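Local coordinates for particle-associated lyase (Acinetobacter bacteriophage AP22, PDB 4Y9V), which probably cleaves the capsular polysaccharide of Acinetobacter baumannii as the lyase tailspike of the phage, and binds a capsular saccharide, at residues Gly293-Ile304 with Ile324-Asp335; Thr349-Ala357 with Ile367-Ile378. All blocks are in the same frame, centred on the assembly; numbering follows the deposited sequence.

Contact 1 (Gly293-Ile304 with Ile324-Asp335). With SO4 (sulfate ion), chain K.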
loop_
_atom_site.group_PDB
_atom_site.type_symbol
_atom_site.label_atom_id
_atom_site.label_comp_id
_atom_site.label_asym_id
_atom_site.label_seq_id
_atom_site.Cartn_x
_atom_site.Cartn_y
_atom_site.Cartn_z
ATOM N N GLY A 293 -7.555 11.001 -8.241
ATOM C CA GLY A 293 -7.816 12.179 -9.009
ATOM C C GLY A 293 -6.697 12.512 -9.978
ATOM O O GLY A 293 -5.805 11.690 -10.231
ATOM N N SER A 294 -6.799 13.682 -10.573
ATOM C CA SER A 294 -5.814 14.189 -11.502
ATOM C C SER A 294 -5.802 15.702 -11.421
ATOM O O SER A 294 -6.843 16.331 -11.267
ATOM C CB SER A 294 -6.158 13.777 -12.937
ATOM O OG SER A 294 -5.209 14.212 -13.899
ATOM N N ASN A 295 -4.594 16.252 -11.522
ATOM C CA ASN A 295 -4.435 17.678 -11.575
ATOM C C ASN A 295 -3.236 18.008 -12.464
ATOM O O ASN A 295 -2.236 17.289 -12.471
ATOM C CB ASN A 295 -4.193 18.311 -10.184
ATOM C CG ASN A 295 -5.345 18.050 -9.229
ATOM O OD1 ASN A 295 -5.262 17.057 -8.489
ATOM N ND2 ASN A 295 -6.360 18.874 -9.296
ATOM N N ASN A 296 -3.392 19.127 -13.188
ATOM C CA ASN A 296 -2.392 19.665 -14.100
ATOM C C ASN A 296 -2.198 21.147 -13.803
ATOM O O ASN A 296 -3.153 21.873 -13.485
ATOM C CB ASN A 296 -2.848 19.492 -15.544
ATOM C CG ASN A 296 -2.892 18.047 -15.942
ATOM O OD1 ASN A 296 -2.007 17.275 -15.593
ATOM N ND2 ASN A 296 -3.869 17.671 -16.729
ATOM N N SER A 297 -0.957 21.610 -13.918
ATOM C CA SER A 297 -0.652 22.999 -13.609
ATOM C C SER A 297 0.557 23.474 -14.381
ATOM O O SER A 297 1.427 22.689 -14.767
ATOM C CB SER A 297 -0.373 23.082 -12.098
ATOM O OG SER A 297 -0.032 24.405 -11.732
ATOM N N THR A 298 0.710 24.807 -14.502
ATOM C CA THR A 298 1.959 25.361 -14.987
ATOM C C THR A 298 3.144 24.881 -14.141
ATOM O O THR A 298 4.197 24.570 -14.689
ATOM C CB THR A 298 1.906 26.902 -14.998
ATOM O OG1 THR A 298 0.841 27.261 -15.886
ATOM C CG2 THR A 298 3.211 27.523 -15.436
ATOM N N ARG A 299 2.969 24.899 -12.812
ATOM C CA ARG A 299 3.973 24.392 -11.878
ATOM C C ARG A 299 3.342 23.216 -11.112
ATOM O O ARG A 299 2.733 22.358 -11.726
ATOM C CB ARG A 299 4.626 25.499 -11.041
ATOM C CG ARG A 299 5.277 26.564 -11.905
ATOM C CD ARG A 299 6.083 27.588 -11.132
ATOM N NE ARG A 299 7.223 26.976 -10.469
ATOM C CZ ARG A 299 7.383 26.769 -9.188
ATOM N NH1 ARG A 299 6.486 27.127 -8.288
ATOM N NH2 ARG A 299 8.501 26.155 -8.759
ATOM N N HIS A 300 3.535 23.128 -9.804
ATOM C CA HIS A 300 3.090 21.929 -9.093
ATOM C C HIS A 300 1.572 21.738 -9.271
ATOM O O HIS A 300 0.780 22.664 -9.120
ATOM C CB HIS A 300 3.421 22.002 -7.617
ATOM C CG HIS A 300 4.849 22.277 -7.312
ATOM N ND1 HIS A 300 5.893 21.538 -7.777
ATOM C CD2 HIS A 300 5.413 23.205 -6.490
ATOM C CE1 HIS A 300 7.049 21.986 -7.311
ATOM N NE2 HIS A 300 6.787 23.007 -6.535
ATOM N N ALA A 301 1.193 20.489 -9.537
ATOM C CA ALA A 301 -0.214 20.127 -9.645
ATOM C C ALA A 301 -0.892 20.070 -8.277
ATOM O O ALA A 301 -1.960 20.625 -8.098
ATOM C CB ALA A 301 -0.343 18.837 -10.421
ATOM N N VAL A 302 -0.225 19.369 -7.337
ATOM C CA VAL A 302 -0.545 19.453 -5.911
ATOM C C VAL A 302 0.708 20.008 -5.255
ATOM O O VAL A 302 1.778 19.394 -5.318
ATOM C CB VAL A 302 -0.968 18.120 -5.295
ATOM C CG1 VAL A 302 -1.084 18.257 -3.783
ATOM C CG2 VAL A 302 -2.285 17.647 -5.907
ATOM N N ALA A 303 0.564 21.195 -4.643
ATOM C CA ALA A 303 1.610 21.812 -3.846
ATOM C C ALA A 303 1.230 21.631 -2.390
ATOM O O ALA A 303 0.105 21.939 -2.008
ATOM C CB ALA A 303 1.724 23.290 -4.149
ATOM N N ILE A 304 2.151 21.114 -1.590
ATOM C CA ILE A 304 1.927 20.922 -0.161
ATOM C C ILE A 304 2.911 21.862 0.531
ATOM O O ILE A 304 4.133 21.729 0.354
ATOM C CB ILE A 304 2.037 19.463 0.285
ATOM C CG1 ILE A 304 1.199 18.568 -0.634
ATOM C CG2 ILE A 304 1.617 19.353 1.730
ATOM C CD1 ILE A 304 1.284 17.080 -0.279
ATOM N N ILE A 324 -2.827 11.381 -10.613
ATOM C CA ILE A 324 -1.968 11.647 -11.767
ATOM C C ILE A 324 -1.721 13.140 -11.800
ATOM O O ILE A 324 -2.657 13.919 -11.983
ATOM C CB ILE A 324 -2.579 11.094 -13.065
ATOM C CG1 ILE A 324 -3.134 9.673 -12.959
ATOM C CG2 ILE A 324 -1.592 11.260 -14.181
ATOM C CD1 ILE A 324 -2.159 8.575 -12.603
ATOM N N LEU A 325 -0.464 13.550 -11.559
ATOM C CA LEU A 325 -0.128 14.920 -11.194
ATOM C C LEU A 325 1.003 15.428 -12.085
ATOM O O LEU A 325 2.126 14.912 -12.022
ATOM C CB LEU A 325 0.331 14.939 -9.729
ATOM C CG LEU A 325 -0.712 14.446 -8.715
ATOM C CD1 LEU A 325 -0.132 14.442 -7.331
ATOM C CD2 LEU A 325 -1.994 15.297 -8.771
ATOM N N HIS A 326 0.727 16.476 -12.885
ATOM C CA HIS A 326 1.716 16.946 -13.832
ATOM C C HIS A 326 1.850 18.461 -13.866
ATOM O O HIS A 326 0.879 19.207 -13.751
ATOM C CB HIS A 326 1.418 16.425 -15.258
ATOM C CG HIS A 326 1.651 14.942 -15.351
ATOM N ND1 HIS A 326 2.901 14.388 -15.141
ATOM C CD2 HIS A 326 0.876 13.876 -15.598
ATOM C CE1 HIS A 326 2.806 13.066 -15.282
ATOM N NE2 HIS A 326 1.589 12.720 -15.563
ATOM N N SER A 327 3.121 18.881 -14.051
ATOM C CA SER A 327 3.448 20.271 -14.297
ATOM C C SER A 327 3.862 20.443 -15.755
ATOM O O SER A 327 4.581 19.587 -16.313
ATOM C CB SER A 327 4.566 20.767 -13.386
ATOM O OG SER A 327 5.791 20.126 -13.683
ATOM N N GLU A 328 3.491 21.565 -16.340
ATOM C CA GLU A 328 3.904 21.889 -17.726
ATOM C C GLU A 328 5.346 22.352 -17.785
ATOM O O GLU A 328 6.092 21.940 -18.705
ATOM C CB GLU A 328 2.938 22.984 -18.234
ATOM C CG GLU A 328 3.304 23.496 -19.633
ATOM C CD GLU A 328 4.214 24.693 -19.636
ATOM O OE1 GLU A 328 3.932 25.634 -18.861
ATOM O OE2 GLU A 328 5.096 24.741 -20.522
ATOM N N THR A 329 5.771 23.200 -16.850
ATOM C CA THR A 329 7.165 23.550 -16.721
ATOM C C THR A 329 7.930 22.374 -16.099
ATOM O O THR A 329 7.350 21.410 -15.615
ATOM C CB THR A 329 7.362 24.829 -15.898
ATOM O OG1 THR A 329 6.966 24.599 -14.551
ATOM C CG2 THR A 329 6.638 26.025 -16.510
ATOM N N ASP A 330 9.258 22.508 -16.056
ATOM C CA ASP A 330 10.114 21.392 -15.641
ATOM C C ASP A 330 10.312 21.251 -14.140
ATOM O O ASP A 330 11.313 20.671 -13.731
ATOM C CB ASP A 330 11.453 21.467 -16.358
ATOM C CG ASP A 330 12.205 20.144 -16.394
ATOM O OD1 ASP A 330 11.530 19.111 -16.672
ATOM O OD2 ASP A 330 13.440 20.153 -16.192
ATOM N N THR A 331 9.361 21.660 -13.350
ATOM C CA THR A 331 9.298 21.347 -11.926
ATOM C C THR A 331 8.549 20.016 -11.747
ATOM O O THR A 331 8.476 19.225 -12.668
ATOM C CB THR A 331 8.756 22.533 -11.144
ATOM O OG1 THR A 331 8.883 22.273 -9.738
ATOM C CG2 THR A 331 7.316 22.862 -11.432
ATOM N N SER A 332 8.049 19.784 -10.534
ATOM C CA SER A 332 7.377 18.522 -10.226
ATOM C C SER A 332 5.871 18.658 -10.217
ATOM O O SER A 332 5.287 19.632 -9.741
ATOM C CB SER A 332 7.844 17.983 -8.880
ATOM O OG SER A 332 7.553 18.925 -7.839
ATOM N N GLY A 333 5.209 17.600 -10.693
ATOM C CA GLY A 333 3.768 17.506 -10.558
ATOM C C GLY A 333 3.318 17.375 -9.114
ATOM O O GLY A 333 2.457 18.106 -8.633
ATOM N N ALA A 334 3.912 16.393 -8.434
ATOM C CA ALA A 334 3.734 16.164 -6.995
ATOM C C ALA A 334 4.800 16.945 -6.233
ATOM O O ALA A 334 5.979 16.934 -6.583
ATOM C CB ALA A 334 3.884 14.680 -6.680
ATOM N N ASP A 335 4.373 17.604 -5.157
ATOM C CA ASP A 335 5.277 18.399 -4.366
ATOM C C ASP A 335 5.095 18.198 -2.880
ATOM O O ASP A 335 3.988 17.966 -2.363
ATOM C CB ASP A 335 5.077 19.901 -4.699
ATOM C CG ASP A 335 5.693 20.857 -3.667
ATOM O OD1 ASP A 335 6.921 21.083 -3.771
ATOM O OD2 ASP A 335 4.913 21.327 -2.788
HETATM S S SO4 K . 8.249 25.946 -5.094
HETATM O O1 SO4 K . 8.589 26.386 -3.751
HETATM O O2 SO4 K . 8.664 24.543 -5.270
HETATM O O3 SO4 K . 8.994 26.813 -6.023
HETATM O O4 SO4 K . 6.806 26.032 -5.423
HETATM O O HOH W 1 -2.986 14.802 -14.649
HETATM O O HOH W 2 -2.233 14.773 -14.730
HETATM O O HOH W 3 1.230 26.198 -18.416
HETATM O O HOH W 4 8.701 25.943 -12.805
#

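Contact 2 (Thr349-Ala357 with Ile367-Ile378)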
loop_
_atom_site.group_PDB
_atom_site.type_symbol
_atom_site.label_atom_id
_atom_site.label_comp_id
_atom_site.label_asym_id
_atom_site.label_seq_id
_atom_site.Cartn_x
_atom_site.Cartn_y
_atom_site.Cartn_z
ATOM N N THR A 349 1.291 9.108 -10.170
ATOM C CA THR A 349 2.180 9.373 -11.286
ATOM C C THR A 349 2.536 10.859 -11.249
ATOM O O THR A 349 1.653 11.701 -11.048
ATOM C CB THR A 349 1.499 9.017 -12.611
ATOM O OG1 THR A 349 1.296 7.590 -12.613
ATOM C CG2 THR A 349 2.357 9.382 -13.815
ATOM N N THR A 350 3.819 11.157 -11.475
ATOM C CA THR A 350 4.287 12.543 -11.493
ATOM C C THR A 350 5.477 12.634 -12.421
ATOM O O THR A 350 6.269 11.702 -12.558
ATOM C CB THR A 350 4.652 13.020 -10.072
ATOM O OG1 THR A 350 5.137 14.369 -10.138
ATOM C CG2 THR A 350 5.613 12.126 -9.346
ATOM N N ASN A 351 5.640 13.812 -13.034
ATOM C CA ASN A 351 6.946 14.210 -13.585
ATOM C C ASN A 351 7.697 14.928 -12.462
ATOM O O ASN A 351 7.228 15.961 -11.971
ATOM C CB ASN A 351 6.834 15.087 -14.824
ATOM C CG ASN A 351 6.051 16.373 -14.647
ATOM O OD1 ASN A 351 4.855 16.331 -14.334
ATOM N ND2 ASN A 351 6.687 17.493 -14.858
ATOM N N TYR A 352 8.823 14.334 -12.059
ATOM C CA TYR A 352 9.690 14.853 -11.003
ATOM C C TYR A 352 8.972 14.790 -9.649
ATOM O O TYR A 352 7.803 14.460 -9.535
ATOM C CB TYR A 352 10.236 16.242 -11.350
ATOM C CG TYR A 352 11.509 16.711 -10.700
ATOM C CD1 TYR A 352 12.671 15.944 -10.745
ATOM C CD2 TYR A 352 11.609 17.969 -10.122
ATOM C CE1 TYR A 352 13.883 16.395 -10.218
ATOM C CE2 TYR A 352 12.805 18.450 -9.642
ATOM C CZ TYR A 352 13.938 17.678 -9.694
ATOM O OH TYR A 352 15.123 18.215 -9.236
ATOM N N ALA A 353 9.708 15.116 -8.588
ATOM C CA ALA A 353 9.154 14.994 -7.235
ATOM C C ALA A 353 10.022 15.797 -6.284
ATOM O O ALA A 353 11.248 15.685 -6.342
ATOM C CB ALA A 353 9.129 13.532 -6.798
ATOM N N THR A 354 9.398 16.544 -5.383
ATOM C CA THR A 354 10.079 17.207 -4.289
ATOM C C THR A 354 9.705 16.528 -2.969
ATOM O O THR A 354 8.587 16.028 -2.796
ATOM C CB THR A 354 9.763 18.713 -4.256
ATOM O OG1 THR A 354 8.361 18.827 -4.164
ATOM C CG2 THR A 354 10.320 19.451 -5.461
ATOM N N PHE A 355 10.658 16.482 -2.036
ATOM C CA PHE A 355 10.550 15.516 -0.915
ATOM C C PHE A 355 10.336 16.111 0.464
ATOM O O PHE A 355 10.291 15.367 1.437
ATOM C CB PHE A 355 11.764 14.577 -0.906
ATOM C CG PHE A 355 11.473 13.118 -0.737
ATOM C CD1 PHE A 355 12.428 12.193 -1.161
ATOM C CD2 PHE A 355 10.312 12.624 -0.136
ATOM C CE1 PHE A 355 12.229 10.825 -0.989
ATOM C CE2 PHE A 355 10.111 11.276 0.016
ATOM C CZ PHE A 355 11.064 10.364 -0.395
ATOM N N GLY A 356 10.198 17.436 0.565
ATOM C CA GLY A 356 9.830 18.037 1.821
ATOM C C GLY A 356 10.888 17.929 2.906
ATOM O O GLY A 356 12.075 17.782 2.678
ATOM N N ALA A 357 10.411 18.067 4.160
ATOM C CA ALA A 357 11.290 18.188 5.303
ATOM C C ALA A 357 11.914 16.862 5.747
ATOM O O ALA A 357 13.062 16.849 6.206
ATOM C CB ALA A 357 10.518 18.760 6.487
ATOM N N ILE A 367 7.436 7.737 -11.601
ATOM C CA ILE A 367 8.106 9.026 -11.478
ATOM C C ILE A 367 8.976 9.237 -12.712
ATOM O O ILE A 367 9.941 8.517 -12.946
ATOM C CB ILE A 367 8.955 9.139 -10.199
ATOM C CG1 ILE A 367 8.128 8.788 -8.945
ATOM C CG2 ILE A 367 9.548 10.544 -10.112
ATOM C CD1 ILE A 367 8.910 8.750 -7.676
ATOM N N TYR A 368 8.599 10.259 -13.501
ATOM C CA TYR A 368 9.333 10.618 -14.698
ATOM C C TYR A 368 10.459 11.608 -14.381
ATOM O O TYR A 368 10.287 12.568 -13.633
ATOM C CB TYR A 368 8.435 11.243 -15.771
ATOM C CG TYR A 368 7.388 10.293 -16.288
ATOM C CD1 TYR A 368 7.613 9.353 -17.265
ATOM C CD2 TYR A 368 6.129 10.389 -15.752
ATOM C CE1 TYR A 368 6.609 8.469 -17.720
ATOM C CE2 TYR A 368 5.121 9.555 -16.163
ATOM C CZ TYR A 368 5.375 8.604 -17.130
ATOM O OH TYR A 368 4.347 7.790 -17.556
ATOM N N GLU A 369 11.597 11.397 -15.013
ATOM C CA GLU A 369 12.725 12.287 -14.852
ATOM C C GLU A 369 12.392 13.661 -15.409
ATOM O O GLU A 369 11.783 13.773 -16.485
ATOM C CB GLU A 369 13.924 11.701 -15.612
ATOM C CG GLU A 369 15.232 12.379 -15.241
ATOM C CD GLU A 369 16.444 11.973 -16.051
ATOM O OE1 GLU A 369 16.299 11.371 -17.125
ATOM O OE2 GLU A 369 17.537 12.351 -15.590
ATOM N N ARG A 370 12.830 14.724 -14.737
ATOM C CA ARG A 370 12.726 16.063 -15.320
ATOM C C ARG A 370 13.732 16.219 -16.466
ATOM O O ARG A 370 14.756 15.508 -16.553
ATOM C CB ARG A 370 12.925 17.160 -14.273
ATOM C CG ARG A 370 14.349 17.263 -13.697
ATOM C CD ARG A 370 14.586 18.585 -13.025
ATOM N NE ARG A 370 15.972 18.626 -12.560
ATOM C CZ ARG A 370 16.545 19.658 -11.954
ATOM N NH1 ARG A 370 15.858 20.778 -11.752
ATOM N NH2 ARG A 370 17.785 19.574 -11.540
ATOM N N GLU A 371 13.484 17.185 -17.339
ATOM C CA GLU A 371 14.411 17.490 -18.421
ATOM C C GLU A 371 15.783 17.861 -17.903
ATOM O O GLU A 371 16.811 17.541 -18.522
ATOM C CB GLU A 371 13.865 18.582 -19.335
ATOM C CG GLU A 371 12.550 18.200 -20.032
ATOM C CD GLU A 371 12.679 16.947 -20.861
ATOM O OE1 GLU A 371 13.514 16.914 -21.805
ATOM O OE2 GLU A 371 12.056 15.925 -20.575
ATOM N N GLY A 372 15.812 18.548 -16.753
ATOM C CA GLY A 372 17.041 19.015 -16.138
ATOM C C GLY A 372 17.831 17.969 -15.341
ATOM O O GLY A 372 18.794 18.359 -14.672
ATOM N N GLN A 373 17.440 16.716 -15.441
ATOM C CA GLN A 373 18.050 15.518 -14.840
ATOM C C GLN A 373 17.503 15.239 -13.436
ATOM O O GLN A 373 17.335 16.141 -12.604
ATOM C CB GLN A 373 19.572 15.531 -14.733
ATOM C CG GLN A 373 20.279 15.776 -16.061
ATOM C CD GLN A 373 21.724 15.375 -16.003
ATOM O OE1 GLN A 373 22.276 15.054 -14.935
ATOM N NE2 GLN A 373 22.393 15.392 -17.160
ATOM N N GLY A 374 17.312 13.957 -13.178
ATOM C CA GLY A 374 16.906 13.456 -11.874
ATOM C C GLY A 374 15.391 13.273 -11.775
ATOM O O GLY A 374 14.595 13.918 -12.446
ATOM N N CYS A 375 14.991 12.350 -10.852
ATOM C CA CYS A 375 13.600 12.078 -10.560
ATOM C C CYS A 375 13.087 12.662 -9.259
ATOM O O CYS A 375 11.915 13.048 -9.190
ATOM C CB CYS A 375 13.350 10.570 -10.536
ATOM S SG CYS A 375 13.357 9.788 -12.192
ATOM N N VAL A 376 13.907 12.658 -8.193
ATOM C CA VAL A 376 13.471 13.029 -6.872
ATOM C C VAL A 376 14.483 14.005 -6.277
ATOM O O VAL A 376 15.695 13.701 -6.285
ATOM C CB VAL A 376 13.358 11.780 -5.943
ATOM C CG1 VAL A 376 12.906 12.178 -4.550
ATOM C CG2 VAL A 376 12.396 10.754 -6.531
ATOM N N LEU A 377 14.001 15.123 -5.775
ATOM C CA LEU A 377 14.833 16.183 -5.218
ATOM C C LEU A 377 14.533 16.390 -3.742
ATOM O O LEU A 377 13.375 16.554 -3.347
ATOM C CB LEU A 377 14.557 17.485 -5.958
ATOM C CG LEU A 377 15.424 18.688 -5.518
ATOM C CD1 LEU A 377 16.870 18.487 -5.869
ATOM C CD2 LEU A 377 14.854 19.948 -6.161
ATOM N N ILE A 378 15.595 16.420 -2.939
ATOM C CA ILE A 378 15.561 16.777 -1.522
ATOM C C ILE A 378 16.297 18.121 -1.402
ATOM O O ILE A 378 17.507 18.165 -1.334
ATOM C CB ILE A 378 16.191 15.680 -0.659
ATOM C CG1 ILE A 378 15.584 14.329 -0.852
ATOM C CG2 ILE A 378 16.146 16.095 0.809
ATOM C CD1 ILE A 378 16.332 13.173 -0.222
HETATM O O HOH W 5 17.226 16.672 -9.783
#

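Contact 1 (Gly293-Ile304 with Ile324-Asp335)
His300 and Asp335 meet as a ring and a CH2 group: Asp335 CB sits over the imidazole centre, 3.6 Å from the ring centroid, and the carboxylate plane lies within 21° of the ring plane. The setting is a pair of successive coils of the parallel beta-helix characteristic of the pectin lyase-like family, and the ring marks where the chain turns from one wall to the next. In this crystal, bonds at both nitrogens hold its rotation. His300 ND1 donates within the ring plane to Ser332 O (2.8 Å), while NE2 of the same ring points almost straight (178°) at sulfate O2, 2.7 Å away. Arg299 grips the same anion edge-on: a bend at chi3 (64°) swings the guanidinium round so that NH2 reaches sulfate O3 at 2.9 Å and NH1 reaches sulfate O4. Tyr278 and Arg166, both of the glycan pocket, complete the sulfate site, although the ion itself probably came from the crystallisation liquor.

A second shell positions these groups. Thr298 O is held twice by Thr329, through N and through OG1 (2.8 Å), and water 4 joins Thr329 OG1 to Arg299 NE. Gly333 O likewise accepts from both Ala301 N and Val302 N. Farther back, strands 293-297 and 324-327 run parallel in exact step, and Glu328 reaches outward to a salt bridge with Lys186 of the second subunit. Asp335 OD2 takes the Ile304 N-H on its anti lone pair at 3.0 Å and also bonds His337 ND1. On the inner side of the turn, Val302 CG2 touches Leu325 CD2 at 3.7 Å.

Contact 2 (Thr349-Ala357 with Ile367-Ile378)
Arg370 lies along Tyr352, its chain running the same way as the ring from backbone to tip. Arg370 CB starts 3.7 Å from Tyr352 CD1, and with CG between the backbone N and the carbonyl carbon (chi1 68°) the extended chain is laid over one ring face. Arg370 CG rests on Tyr352 CE1, and Arg370 CD follows at 3.5 Å from Tyr352 CZ, a CH-pi contact offset toward the rim. Arg370 NE then turns its hydrogen to Gln373 O (2.8 Å), which helps hold the guanidinium nearly parallel to the ring, 6° apart, with Tyr352 OH under its centre, 3.4 Å from Arg370 CZ. In this parallel beta-helix the pair packs against the outside of a corner: Tyr368 N bonds Thr350 O along one wall, Tyr352 turns the chain with a positive phi (67°), and Leu377 N meets Ala353 O on the next. Between those walls, residues 370-373 form a type I turn. The edge of the Tyr352 ring faces Gly374, Tyr352 CD1 lying 3.3 Å from Gly374 O. Its hydroxyl touches Leu377 CB and shares water 5 with Gln373 O. Beyond the corner, Phe355 CB and CD1 pack on Ile378 CG1, while Phe355 CD1 also presses on Val376 CG1 at 3.4 Å.

Contact 1 and contact 2 illustrate how one coil-to-coil arrangement can be furnished differently along a beta-helix. Both are largely buried, and strands 323-327 and 349-351 are neighbours, so 324-335 is followed directly by 349-357 in the stack. Two probable hydrogen bonds tie them: Thr354 OG1 with Asp335 OD1 (2.7 Å), and Glu371 N with Asp330 OD1 (2.8 Å). Contact 1 lies nearer the bound saccharide, the Ala303 side chain being about 6 Å from a mannuronic acid derivative, and its corner is polar and binds an anion. Contact 2 has a corner dominated by hydrocarbon and flat-group packing. Each also borders the second subunit, contact 2 partly by Tyr368 packing on its Tyr192.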